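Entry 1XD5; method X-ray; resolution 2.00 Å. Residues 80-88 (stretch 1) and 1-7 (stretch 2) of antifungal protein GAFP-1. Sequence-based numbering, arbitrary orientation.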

# COMPACT_ATOMS: atom_id res chain seq x y z
N ASN A 80 -6.76 7.86 15.43
CA ASN A 80 -5.44 8.33 15.04
C ASN A 80 -4.36 7.62 15.85
O ASN A 80 -4.56 7.30 17.02
CB ASN A 80 -5.31 9.84 15.24
CG ASN A 80 -6.17 10.64 14.28
OD1 ASN A 80 -6.33 11.85 14.44
ND2 ASN A 80 -6.73 9.97 13.27
N GLY A 81 -3.23 7.38 15.21
CA GLY A 81 -2.10 6.77 15.89
C GLY A 81 -0.93 6.68 14.94
O GLY A 81 -0.93 7.31 13.88
N ASN A 82 0.07 5.91 15.34
CA ASN A 82 1.22 5.61 14.50
C ASN A 82 0.98 4.26 13.85
O ASN A 82 0.84 3.24 14.54
CB ASN A 82 2.50 5.57 15.33
CG ASN A 82 3.00 6.96 15.67
OD1 ASN A 82 3.41 7.74 14.80
ND2 ASN A 82 2.98 7.28 16.96
N TYR A 83 0.90 4.27 12.52
CA TYR A 83 0.74 3.03 11.76
C TYR A 83 1.83 2.99 10.71
O TYR A 83 2.41 4.02 10.37
CB TYR A 83 -0.64 2.98 11.10
CG TYR A 83 -1.79 3.09 12.07
CD1 TYR A 83 -2.41 4.32 12.32
CD2 TYR A 83 -2.25 1.97 12.76
CE1 TYR A 83 -3.46 4.43 13.22
CE2 TYR A 83 -3.31 2.06 13.66
CZ TYR A 83 -3.90 3.29 13.89
OH TYR A 83 -4.94 3.38 14.78
N TYR A 84 2.12 1.80 10.20
CA TYR A 84 3.01 1.70 9.05
C TYR A 84 2.56 0.59 8.15
O TYR A 84 2.01 -0.40 8.61
CB TYR A 84 4.49 1.54 9.45
CG TYR A 84 4.79 0.31 10.26
CD1 TYR A 84 4.60 0.31 11.64
CD2 TYR A 84 5.29 -0.85 9.67
CE1 TYR A 84 4.86 -0.82 12.41
CE2 TYR A 84 5.56 -1.99 10.44
CZ TYR A 84 5.35 -1.95 11.81
OH TYR A 84 5.59 -3.04 12.59
N LEU A 85 2.79 0.80 6.86
CA LEU A 85 2.58 -0.21 5.83
C LEU A 85 3.93 -0.87 5.53
O LEU A 85 4.93 -0.18 5.37
CB LEU A 85 2.06 0.47 4.56
CG LEU A 85 1.80 -0.42 3.35
CD1 LEU A 85 0.56 -1.27 3.59
CD2 LEU A 85 1.64 0.44 2.10
N ILE A 86 3.96 -2.19 5.48
CA ILE A 86 5.23 -2.87 5.23
C ILE A 86 5.07 -4.01 4.23
O ILE A 86 4.10 -4.77 4.28
CB ILE A 86 5.88 -3.35 6.56
CG1 ILE A 86 7.29 -3.91 6.31
CG2 ILE A 86 4.98 -4.35 7.30
CD1 ILE A 86 8.14 -4.06 7.55
N LEU A 87 6.02 -4.10 3.30
CA LEU A 87 6.15 -5.25 2.43
C LEU A 87 7.07 -6.27 3.10
O LEU A 87 8.28 -6.05 3.22
CB LEU A 87 6.67 -4.81 1.06
CG LEU A 87 6.96 -5.84 -0.05
CD1 LEU A 87 5.86 -6.84 -0.20
CD2 LEU A 87 7.22 -5.12 -1.37
N GLN A 88 6.49 -7.37 3.56
CA GLN A 88 7.22 -8.36 4.34
C GLN A 88 8.01 -9.33 3.46
O GLN A 88 7.71 -9.51 2.27
CB GLN A 88 6.27 -9.14 5.24
CG GLN A 88 5.47 -8.25 6.18
CD GLN A 88 4.66 -9.06 7.17
OE1 GLN A 88 4.34 -10.24 6.93
NE2 GLN A 88 4.34 -8.45 8.29
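Stretch 2 (1-7) SDRLNSG

Antiparallel pairing of two strands far apart in sequence is a common way to tie a chain terminus to the body of a fold, and the N-terminal segment of GAFP-1 illustrates it well. Residues 3-5 are extended and run against strand 84-87 at 177°, with the axes 4.5 Å apart at their closest.

Backbone hydrogen bonds set the register. Leu85 and Leu4 form the hydrogen-bonded pair, each N meeting the other's O at 2.8 Å. The ladder continues beyond it on both sides: Leu87 N donates to Asp2 O at 2.9 Å, and Ser6 N to Tyr83 O at 2.8 Å. At the Ser6 end a side chain extends the pattern, as Ser6 OG accepts from Tyr83 N at 3.0 Å.

Between these rungs lie the non-hydrogen-bonded pairs, Tyr84 with Asn5 and Ile86 with Arg3, whose CA atoms approach to 4.3 Å. Here CA-H...O contacts supplement the ladder, including Arg3 CA to Leu85 O at 3.1 Å.

Side chains alternate between faces. Leu85 and Leu4 share the buried one, CB to CB 4.3 Å. On the other, Tyr84 CB lies 3.5 Å from Asn5 OD1, while Ile86 CD1 covers one face of the Arg3 guanidinium, 3.9 Å from CZ. The same guanidinium forms a salt bridge with Asp2, Arg3 NH2 to Asp2 OD2 at 3.0 Å.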

# COMPACT_ATOMS: atom_id res chain seq x y z
N SER A 1 12.53 1.80 0.00
CA SER A 1 12.31 1.27 1.37
C SER A 1 11.28 0.14 1.32
O SER A 1 10.60 -0.03 0.32
CB SER A 1 11.82 2.39 2.30
OG SER A 1 11.55 1.89 3.60
N ASP A 2 11.19 -0.62 2.40
CA ASP A 2 10.20 -1.68 2.52
C ASP A 2 8.96 -1.25 3.30
O ASP A 2 8.03 -2.04 3.48
CB ASP A 2 10.82 -2.91 3.16
CG ASP A 2 11.33 -2.64 4.57
OD1 ASP A 2 11.41 -1.47 4.99
OD2 ASP A 2 11.66 -3.56 5.32
N ARG A 3 8.95 -0.01 3.77
CA ARG A 3 7.82 0.44 4.58
C ARG A 3 7.46 1.91 4.37
O ARG A 3 8.29 2.72 3.94
CB ARG A 3 8.05 0.12 6.06
CG ARG A 3 9.01 1.05 6.78
CD ARG A 3 9.59 0.42 8.05
NE ARG A 3 10.49 -0.67 7.70
CZ ARG A 3 10.93 -1.60 8.56
NH1 ARG A 3 10.56 -1.58 9.84
NH2 ARG A 3 11.74 -2.55 8.12
N LEU A 4 6.19 2.22 4.64
CA LEU A 4 5.68 3.57 4.52
C LEU A 4 5.00 3.90 5.84
O LEU A 4 4.07 3.20 6.24
CB LEU A 4 4.67 3.65 3.37
CG LEU A 4 4.00 5.01 3.14
CD1 LEU A 4 5.04 6.08 2.77
CD2 LEU A 4 2.91 4.91 2.07
N ASN A 5 5.46 4.95 6.51
CA ASN A 5 4.91 5.33 7.81
C ASN A 5 3.69 6.22 7.64
O ASN A 5 3.58 6.93 6.65
CB ASN A 5 5.96 6.04 8.68
CG ASN A 5 7.12 5.13 9.08
OD1 ASN A 5 6.93 3.99 9.52
ND2 ASN A 5 8.34 5.63 8.94
N SER A 6 2.78 6.20 8.62
CA SER A 6 1.60 7.08 8.58
C SER A 6 2.01 8.54 8.57
O SER A 6 3.01 8.92 9.19
CB SER A 6 0.62 6.80 9.72
OG SER A 6 1.29 6.78 10.97
N GLY A 7 1.25 9.35 7.84
CA GLY A 7 1.56 10.75 7.64
C GLY A 7 2.47 10.95 6.44
O GLY A 7 2.86 12.08 6.14